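Uncharacterized protein (Trypanosoma congolense, PDB 4E40) probably binds haptoglobin-hemoglobin at the trypanosome cell surface as a receptor for nutrient uptake, through an elongated helical bundle. Local coordinates at residues Thr193-Gln196 / Ser197-Thr200; Lys207-Lys210 / Ser211-Arg215; Thr83-Lys86 / Val87-Ala91. All coordinates share one frame; numbering follows the deposited sequence.

All three contacts are local: each joins residues three or four apart, about one turn, within a long helix of the bundle. Interactions 1 and 2 follow one another along helix 192-246, their centres about 22 Å apart and their nearest atoms about 7 Å apart. Interaction 3 belongs to helix 82-147 and lies about 46 Å, centre to centre, from interaction 2 and about 66 Å from interaction 1, on the opposite side of the chain's centre from the latter. Interaction 2, unlike the other two, lies beside a heme site: the side chain of Val212 is about 4 Å from that of Arg42, which binds heme b in a structure of this protein, though none is bound here.

Interaction 1. Residues Thr193-Gln196 / Ser197-Thr200; sequences TTFQ and SILT
Thr193 to Thr200 form continuous helix, with Ser197 N, Ile198 N, Leu199 N and Thr200 N each bonded to the carbonyl four residues back; the last of these, Thr200 N to Gln196 O, is 3.0 Å long and nearly straight at 169°. Thr194 O carries a second bond, for the hydroxyl Ser197 OG donates to it at 2.7 Å. With chi1 at 81°, OG lies between its own backbone N and carbonyl carbon and is turned back on the preceding turn, reaching Thr194 O from a direction tilted 21° out of the carbonyl plane. CG1 of Ile198 packs 3.3 Å from Thr194 O. CD1 of Ile198 lies at the edge of the Phe195 ring, near the ring plane, 4.4 Å from CD1 of Phe195, a loose apolar touch. On the exposed side the Gln196 chain bends at chi2 and crosses Leu199 and Thr200 at about a right angle, leaving OE1 of Gln196 3.5 Å from CG2 of Thr200. In the helical bundle, Phe195 and Ile198 both meet Leu25 of helix 12-26, Ile198 and Leu199 share Leu175 of helix 172-180, and Thr194, Ser197 and Ile198 rest on Asn132 of helix 82-147.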
ATOM      1  N   THR A 193      15.377  19.536  11.818  1.00 22.23           N
ATOM      2  CA  THR A 193      14.970  18.978  10.515  1.00 22.88           C
ATOM      3  C   THR A 193      14.799  17.461  10.556  1.00 21.83           C
ATOM      4  O   THR A 193      13.934  16.944   9.868  1.00 23.33           O
ATOM      5  CB  THR A 193      15.931  19.426   9.376  1.00 27.15           C
ATOM      6  OG1 THR A 193      17.208  18.839   9.607  1.00 33.96           O
ATOM      7  CG2 THR A 193      16.083  20.930   9.370  1.00 26.68           C
ATOM      8  N   THR A 194      15.580  16.775  11.398  1.00 21.97           N
ATOM      9  CA  THR A 194      15.434  15.355  11.627  1.00 21.55           C
ATOM     10  C   THR A 194      14.047  15.019  12.168  1.00 20.64           C
ATOM     11  O   THR A 194      13.337  14.146  11.632  1.00 19.99           O
ATOM     12  CB  THR A 194      16.542  14.869  12.547  1.00 24.20           C
ATOM     13  OG1 THR A 194      17.808  15.123  11.905  1.00 27.11           O
ATOM     14  CG2 THR A 194      16.398  13.370  12.793  1.00 23.59           C
ATOM     15  N   PHE A 195      13.613  15.782  13.154  1.00 21.21           N
ATOM     16  CA  PHE A 195      12.266  15.559  13.723  1.00 19.09           C
ATOM     17  C   PHE A 195      11.162  15.829  12.707  1.00 19.78           C
ATOM     18  O   PHE A 195      10.203  15.026  12.576  1.00 19.34           O
ATOM     19  CB  PHE A 195      12.002  16.493  14.930  1.00 18.83           C
ATOM     20  CG  PHE A 195      12.823  16.218  16.164  1.00 18.18           C
ATOM     21  CD1 PHE A 195      13.225  14.907  16.595  1.00 19.13           C
ATOM     22  CD2 PHE A 195      13.189  17.316  16.946  1.00 17.19           C
ATOM     23  CE1 PHE A 195      13.929  14.734  17.792  1.00 18.62           C
ATOM     24  CE2 PHE A 195      13.850  17.142  18.145  1.00 17.57           C
ATOM     25  CZ  PHE A 195      14.243  15.853  18.574  1.00 17.74           C
ATOM     26  N   GLN A 196      11.255  16.933  11.945  1.00 20.99           N
ATOM     27  CA  GLN A 196      10.266  17.208  10.925  1.00 22.59           C
ATOM     28  C   GLN A 196      10.237  16.121   9.870  1.00 21.92           C
ATOM     29  O   GLN A 196       9.144  15.735   9.447  1.00 22.13           O
ATOM     30  CB  GLN A 196      10.482  18.573  10.258  1.00 28.21           C
ATOM     31  CG  GLN A 196       9.207  19.024   9.499  1.00 36.13           C
ATOM     32  CD  GLN A 196       7.872  18.710  10.240  1.00 40.82           C
ATOM     33  OE1 GLN A 196       7.018  17.900   9.744  1.00 32.15           O
ATOM     34  NE2 GLN A 196       7.688  19.315  11.448  1.00 43.39           N
ATOM     35  N   SER A 197      11.407  15.570   9.529  1.00 21.48           N
ATOM     36  CA  SER A 197      11.443  14.529   8.484  1.00 21.95           C
ATOM     37  C   SER A 197      10.763  13.252   8.980  1.00 20.44           C
ATOM     38  O   SER A 197      10.156  12.521   8.220  1.00 19.94           O
ATOM     39  CB  SER A 197      12.890  14.254   8.053  1.00 26.34           C
ATOM     40  OG  SER A 197      13.476  13.387   9.004  1.00 35.83           O
ATOM     41  N   ILE A 198      10.835  12.963  10.283  1.00 18.83           N
ATOM     42  CA  ILE A 198      10.184  11.737  10.777  1.00 17.71           C
ATOM     43  C   ILE A 198       8.689  11.879  10.600  1.00 17.89           C
ATOM     44  O   ILE A 198       8.054  10.953  10.190  1.00 18.15           O
ATOM     45  CB  ILE A 198      10.463  11.476  12.289  1.00 18.12           C
ATOM     46  CG1 ILE A 198      11.961  11.229  12.502  1.00 18.33           C
ATOM     47  CG2 ILE A 198       9.624  10.275  12.770  1.00 18.56           C
ATOM     48  CD1 ILE A 198      12.364  11.420  13.985  1.00 19.89           C
ATOM     49  N   LEU A 199       8.127  13.042  10.985  1.00 17.35           N
ATOM     50  CA  LEU A 199       6.706  13.287  10.955  1.00 17.87           C
ATOM     51  C   LEU A 199       6.221  13.236   9.478  1.00 17.29           C
ATOM     52  O   LEU A 199       5.236  12.550   9.222  1.00 18.15           O
ATOM     53  CB  LEU A 199       6.365  14.650  11.580  1.00 18.00           C
ATOM     54  CG  LEU A 199       6.641  14.787  13.088  1.00 18.37           C
ATOM     55  CD1 LEU A 199       6.247  16.211  13.547  1.00 18.20           C
ATOM     56  CD2 LEU A 199       5.776  13.740  13.831  1.00 19.15           C
ATOM     57  N   THR A 200       6.967  13.879   8.578  1.00 18.94           N
ATOM     58  CA  THR A 200       6.602  13.814   7.140  1.00 20.49           C
ATOM     59  C   THR A 200       6.702  12.398   6.597  1.00 18.28           C
ATOM     60  O   THR A 200       5.773  11.931   5.873  1.00 19.75           O
ATOM     61  CB  THR A 200       7.360  14.852   6.319  1.00 20.44           C
ATOM     62  OG1 THR A 200       8.756  14.743   6.515  1.00 27.70           O
ATOM     63  CG2 THR A 200       7.003  16.186   6.734  1.00 21.22           C
TER

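Interaction 2. Residues Lys207-Lys210 / Ser211-Arg215; sequences KDVK and SVEQR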
ATOM      1  N   LYS A 207      -0.237   7.303   4.484  1.00 22.50           N
ATOM      2  CA  LYS A 207      -1.035   7.618   3.281  1.00 23.64           C
ATOM      3  C   LYS A 207      -0.819   6.579   2.195  1.00 23.74           C
ATOM      4  O   LYS A 207      -1.795   6.120   1.546  1.00 23.84           O
ATOM      5  CB  LYS A 207      -0.677   8.981   2.759  1.00 26.87           C
ATOM      6  CG  LYS A 207      -1.329  10.081   3.580  1.00 35.84           C
ATOM      7  CD  LYS A 207      -0.802  11.424   3.079  1.00 38.98           C
ATOM      8  CE  LYS A 207      -1.705  12.582   3.481  1.00 49.73           C
ATOM      9  NZ  LYS A 207      -1.677  12.824   4.947  1.00 50.11           N
ATOM     10  N   ASP A 208       0.434   6.198   1.999  1.00 21.53           N
ATOM     11  CA  ASP A 208       0.780   5.258   0.903  1.00 21.72           C
ATOM     12  C   ASP A 208       0.172   3.890   1.147  1.00 21.12           C
ATOM     13  O   ASP A 208      -0.300   3.255   0.182  1.00 20.14           O
ATOM     14  CB  ASP A 208       2.297   5.129   0.713  1.00 24.16           C
ATOM     15  CG  ASP A 208       2.906   6.351  -0.005  1.00 28.98           C
ATOM     16  OD1 ASP A 208       2.171   7.205  -0.547  1.00 31.40           O
ATOM     17  OD2 ASP A 208       4.143   6.496   0.006  1.00 29.54           O
ATOM     18  N   VAL A 209       0.168   3.433   2.395  1.00 20.13           N
ATOM     19  CA  VAL A 209      -0.339   2.108   2.703  1.00 20.20           C
ATOM     20  C   VAL A 209      -1.863   2.154   2.584  1.00 20.97           C
ATOM     21  O   VAL A 209      -2.445   1.195   2.068  1.00 19.95           O
ATOM     22  CB  VAL A 209       0.192   1.548   4.047  1.00 21.42           C
ATOM     23  CG1 VAL A 209      -0.512   0.252   4.378  1.00 21.05           C
ATOM     24  CG2 VAL A 209       1.726   1.397   4.008  1.00 21.91           C
ATOM     25  N   LYS A 210      -2.490   3.264   2.992  1.00 21.18           N
ATOM     26  CA  LYS A 210      -3.961   3.397   2.822  1.00 22.93           C
ATOM     27  C   LYS A 210      -4.287   3.326   1.331  1.00 23.38           C
ATOM     28  O   LYS A 210      -5.256   2.640   0.942  1.00 23.50           O
ATOM     29  CB  LYS A 210      -4.499   4.680   3.411  1.00 24.39           C
ATOM     30  CG  LYS A 210      -4.560   4.601   4.926  1.00 24.54           C
ATOM     31  CD  LYS A 210      -4.943   5.930   5.517  1.00 27.15           C
ATOM     32  CE  LYS A 210      -5.069   5.775   7.018  1.00 29.22           C
ATOM     33  NZ  LYS A 210      -5.063   7.100   7.697  1.00 31.10           N
ATOM     34  N   SER A 211      -3.511   4.045   0.519  0.50 22.51           N
ATOM     35  CA  SER A 211      -3.683   4.026  -0.946  0.50 22.54           C
ATOM     36  C   SER A 211      -3.520   2.613  -1.501  0.50 22.28           C
ATOM     37  O   SER A 211      -4.318   2.186  -2.354  0.50 23.56           O
ATOM     38  CB  SER A 211      -2.718   4.996  -1.640  0.50 22.30           C
ATOM     39  OG  SER A 211      -3.032   6.360  -1.379  0.50 21.96           O
ATOM     40  N   VAL A 212      -2.506   1.875  -1.040  1.00 21.09           N
ATOM     41  CA  VAL A 212      -2.308   0.475  -1.480  1.00 20.55           C
ATOM     42  C   VAL A 212      -3.549  -0.378  -1.222  1.00 21.76           C
ATOM     43  O   VAL A 212      -3.982  -1.146  -2.101  1.00 22.27           O
ATOM     44  CB  VAL A 212      -1.058  -0.194  -0.834  1.00 20.57           C
ATOM     45  CG1 VAL A 212      -1.049  -1.724  -0.992  1.00 22.11           C
ATOM     46  CG2 VAL A 212       0.188   0.393  -1.442  1.00 20.99           C
ATOM     47  N   GLU A 213      -4.120  -0.234  -0.034  0.50 21.26           N
ATOM     48  CA  GLU A 213      -5.230  -1.067   0.325  0.50 21.88           C
ATOM     49  C   GLU A 213      -6.486  -0.660  -0.495  0.50 23.55           C
ATOM     50  O   GLU A 213      -7.291  -1.553  -0.802  0.50 25.55           O
ATOM     51  CB  GLU A 213      -5.419  -1.062   1.873  0.50 20.44           C
ATOM     52  CG  GLU A 213      -4.235  -1.640   2.678  0.50 21.73           C
ATOM     53  CD  GLU A 213      -4.127  -1.181   4.149  0.50 22.33           C
ATOM     54  OE1 GLU A 213      -4.785  -0.204   4.539  0.50 24.17           O
ATOM     55  OE2 GLU A 213      -3.392  -1.828   4.952  0.50 23.46           O
ATOM     56  N   GLN A 214      -6.629   0.621  -0.882  1.00 23.38           N
ATOM     57  CA  GLN A 214      -7.722   1.099  -1.728  1.00 25.96           C
ATOM     58  C   GLN A 214      -7.512   0.613  -3.161  1.00 24.31           C
ATOM     59  O   GLN A 214      -8.472   0.097  -3.801  1.00 24.40           O
ATOM     60  CB  GLN A 214      -7.801   2.601  -1.792  1.00 30.61           C
ATOM     61  CG  GLN A 214      -8.319   3.313  -0.560  1.00 36.28           C
ATOM     62  CD  GLN A 214      -8.738   4.734  -0.907  1.00 45.68           C
ATOM     63  OE1 GLN A 214      -7.957   5.519  -1.460  1.00 50.13           O
ATOM     64  NE2 GLN A 214      -9.990   5.070  -0.602  1.00 54.14           N
ATOM     65  N   ARG A 215      -6.286   0.765  -3.705  1.00 24.21           N
ATOM     66  CA  ARG A 215      -6.052   0.179  -5.079  1.00 24.90           C
ATOM     67  C   ARG A 215      -6.285  -1.347  -5.093  1.00 23.29           C
ATOM     68  O   ARG A 215      -6.712  -1.935  -6.106  1.00 23.31           O
ATOM     69  CB  ARG A 215      -4.606   0.483  -5.623  1.00 22.88           C
ATOM     70  CG  ARG A 215      -4.111   1.929  -5.553  1.00 28.35           C
ATOM     71  CD  ARG A 215      -4.771   3.016  -6.375  1.00 34.17           C
ATOM     72  NE  ARG A 215      -6.110   3.405  -5.928  1.00 33.90           N
ATOM     73  CZ  ARG A 215      -6.425   4.306  -4.995  1.00 37.08           C
ATOM     74  NH1 ARG A 215      -7.709   4.553  -4.757  1.00 39.14           N
ATOM     75  NH2 ARG A 215      -5.493   4.968  -4.295  1.00 35.55           N
TER
HETATM   76  O   HOH W   1      -3.968   7.719   1.275  1.00 29.92           O
HETATM   77  O   HOH W   2      -0.736   7.970  -1.324  1.00 40.72           O
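Ser211 meets Lys207 and Asp208 through its backbone N and two waters. Ser211 N bonds to Lys207 O at 2.9 Å, with an angle of 162° at the hydrogen. A water 2.7 Å from Lys207 O donates a hydrogen bond to it and also bonds to Ser211 OG, which stands beside its own backbone N (chi1 -69°). A second water lies 2.8 Å from Ser211 OG and donates to OD1 of Asp208 at 3.1 Å. Ser211 has two conformers, so the water bridges, which belong to one of them, are provisional. The other amides follow the alpha-helical pattern of helix 192-246: Val212 N bonds to Asp208 O, Glu213 N to Val209 O and Gln214 N to Lys210 O. In the receptor's elongated bundle, Val209 rests on Pro38 and Ala39 of helix 28-73, and Val212 touches Leu118 of helix 82-147 and Arg42, which binds heme b in a structure of this protein; no heme is bound here. In one of two Glu213 conformers, OE2 of Glu213 lies 3.6 Å from CG1 of Val209. Arg215 NH1 forms a salt bridge with OE2 of Glu218; its bond to Gln214 OE1 is weak, at 3.4 Å and 140°.

Interaction 3. Residues Thr83-Lys86 / Val87-Ala91; sequences TAQK and VRKAA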
ATOM      1  N   THR A  83     -30.890 -21.536 -37.302  1.00 37.70           N
ATOM      2  CA  THR A  83     -29.725 -22.067 -36.543  1.00 36.13           C
ATOM      3  C   THR A  83     -28.480 -21.229 -36.744  1.00 35.50           C
ATOM      4  O   THR A  83     -27.802 -20.876 -35.740  1.00 31.76           O
ATOM      5  CB  THR A  83     -29.464 -23.554 -36.872  1.00 38.84           C
ATOM      6  OG1 THR A  83     -30.651 -24.282 -36.540  1.00 38.62           O
ATOM      7  CG2 THR A  83     -28.312 -24.109 -36.033  1.00 36.77           C
ATOM      8  N   ALA A  84     -28.204 -20.866 -37.997  1.00 32.30           N
ATOM      9  CA  ALA A  84     -27.045 -20.013 -38.323  1.00 32.52           C
ATOM     10  C   ALA A  84     -27.194 -18.669 -37.615  1.00 32.36           C
ATOM     11  O   ALA A  84     -26.214 -18.070 -37.136  1.00 28.99           O
ATOM     12  CB  ALA A  84     -26.931 -19.813 -39.834  1.00 33.76           C
ATOM     13  N   GLN A  85     -28.429 -18.182 -37.532  1.00 31.66           N
ATOM     14  CA  GLN A  85     -28.643 -16.954 -36.777  1.00 30.46           C
ATOM     15  C   GLN A  85     -28.312 -17.042 -35.311  1.00 27.07           C
ATOM     16  O   GLN A  85     -27.739 -16.093 -34.780  1.00 27.42           O
ATOM     17  CB  GLN A  85     -30.062 -16.434 -37.013  1.00 35.02           C
ATOM     18  CG  GLN A  85     -30.225 -16.053 -38.484  1.00 38.84           C
ATOM     19  CD  GLN A  85     -29.414 -14.813 -38.906  1.00 44.60           C
ATOM     20  OE1 GLN A  85     -29.773 -13.702 -38.515  1.00 53.56           O
ATOM     21  NE2 GLN A  85     -28.323 -14.987 -39.717  1.00 37.87           N
ATOM     22  N   LYS A  86     -28.634 -18.144 -34.649  1.00 24.41           N
ATOM     23  CA  LYS A  86     -28.263 -18.249 -33.247  1.00 24.16           C
ATOM     24  C   LYS A  86     -26.742 -18.272 -33.179  1.00 24.23           C
ATOM     25  O   LYS A  86     -26.142 -17.680 -32.305  1.00 23.40           O
ATOM     26  CB  LYS A  86     -28.841 -19.483 -32.590  1.00 25.19           C
ATOM     27  CG  LYS A  86     -30.380 -19.454 -32.576  1.00 27.35           C
ATOM     28  CD  LYS A  86     -30.909 -20.715 -31.938  1.00 29.56           C
ATOM     29  CE  LYS A  86     -32.439 -20.665 -31.811  1.00 33.20           C
ATOM     30  NZ  LYS A  86     -33.034 -22.020 -31.659  1.00 37.72           N
ATOM     31  N   VAL A  87     -26.094 -18.933 -34.149  1.00 23.87           N
ATOM     32  CA  VAL A  87     -24.623 -18.974 -34.089  1.00 23.04           C
ATOM     33  C   VAL A  87     -23.990 -17.572 -34.233  1.00 22.23           C
ATOM     34  O   VAL A  87     -23.119 -17.198 -33.453  1.00 21.69           O
ATOM     35  CB  VAL A  87     -24.067 -19.872 -35.235  1.00 23.55           C
ATOM     36  CG1 VAL A  87     -22.529 -19.790 -35.307  1.00 25.26           C
ATOM     37  CG2 VAL A  87     -24.522 -21.292 -34.957  1.00 25.17           C
ATOM     38  N   ARG A  88     -24.462 -16.813 -35.220  1.00 22.42           N
ATOM     39  CA  ARG A  88     -23.894 -15.486 -35.505  1.00 21.47           C
ATOM     40  C   ARG A  88     -24.177 -14.558 -34.325  1.00 21.08           C
ATOM     41  O   ARG A  88     -23.299 -13.783 -33.930  1.00 21.30           O
ATOM     42  CB  ARG A  88     -24.485 -14.893 -36.798  1.00 23.00           C
ATOM     43  CG  ARG A  88     -23.976 -15.668 -38.045  1.00 25.73           C
ATOM     44  CD  ARG A  88     -25.011 -15.576 -39.166  1.00 28.54           C
ATOM     45  NE  ARG A  88     -24.548 -16.450 -40.251  1.00 33.25           N
ATOM     46  CZ  ARG A  88     -25.301 -16.940 -41.229  1.00 35.29           C
ATOM     47  NH1 ARG A  88     -24.724 -17.716 -42.131  1.00 37.80           N
ATOM     48  NH2 ARG A  88     -26.623 -16.679 -41.314  1.00 34.14           N
ATOM     49  N   LYS A  89     -25.380 -14.662 -33.759  1.00 21.83           N
ATOM     50  CA  LYS A  89     -25.681 -13.756 -32.631  1.00 22.56           C
ATOM     51  C   LYS A  89     -24.870 -14.083 -31.404  1.00 21.34           C
ATOM     52  O   LYS A  89     -24.378 -13.158 -30.708  1.00 19.93           O
ATOM     53  CB  LYS A  89     -27.158 -13.830 -32.272  1.00 26.52           C
ATOM     54  CG  LYS A  89     -28.057 -13.166 -33.310  1.00 32.22           C
ATOM     55  CD  LYS A  89     -29.515 -13.337 -32.904  1.00 37.87           C
ATOM     56  CE  LYS A  89     -30.399 -13.192 -34.118  1.00 39.59           C
ATOM     57  NZ  LYS A  89     -31.830 -13.537 -33.832  1.00 46.76           N
ATOM     58  N   ALA A  90     -24.748 -15.383 -31.099  1.00 19.51           N
ATOM     59  CA  ALA A  90     -23.961 -15.806 -29.950  1.00 19.52           C
ATOM     60  C   ALA A  90     -22.496 -15.407 -30.101  1.00 19.86           C
ATOM     61  O   ALA A  90     -21.843 -14.977 -29.171  1.00 18.91           O
ATOM     62  CB  ALA A  90     -24.082 -17.311 -29.737  1.00 21.00           C
ATOM     63  N   ALA A  91     -21.945 -15.631 -31.299  1.00 19.75           N
ATOM     64  CA  ALA A  91     -20.549 -15.223 -31.488  1.00 18.38           C
ATOM     65  C   ALA A  91     -20.311 -13.720 -31.360  1.00 18.34           C
ATOM     66  O   ALA A  91     -19.283 -13.277 -30.848  1.00 17.90           O
ATOM     67  CB  ALA A  91     -20.080 -15.702 -32.892  1.00 18.25           C
TER
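Backbone bonds join Thr83-Lys86 to Val87-Ala91 in regular alpha-helical fashion: Val87 N to Thr83 O, Arg88 N to Ala84 O, Lys89 N to Gln85 O and Ala90 N to Lys86 O. Their lengths fall between 2.9 and 3.0 Å and their angles at the hydrogen between 155° and 164°, consistent with regular alpha-helix.

Packing against flat groups centres on Arg88. Its chain is extended from CG to NE and runs back along the helix, which lays one face of the guanidinium over the methyl of Ala84, with Ala84 CB 3.5 Å from NH2 and 3.6 Å from CZ of Arg88. The methyl is offset toward the rim of the group. Gln85 is bent at chi2, bringing its amide to the guanidinium edge with the two planes 65° apart.

Aliphatic carbons also touch backbone oxygens. Val87 CG2 rests 3.4 Å from Thr83 O, and Lys89 CG lies 3.3 Å from Gln85 O, its chain passing alongside that carbonyl.

Polar partners of the arginine lie beyond the turn: NH1 donates to Leu77 O and NH2 to Asp78 O, in the loop between helix 28-73 and helix 82-147. Val87 touches Ala70 of helix 28-73, while Thr83, Lys86 and Val87 meet Glu243 of helix 192-246.

Taken together, the chemistry implies that Arg88 ties the first turns of helix 82-147 to the preceding loop, its charged end shared between two backbone carbonyls and one face shielded by a methyl.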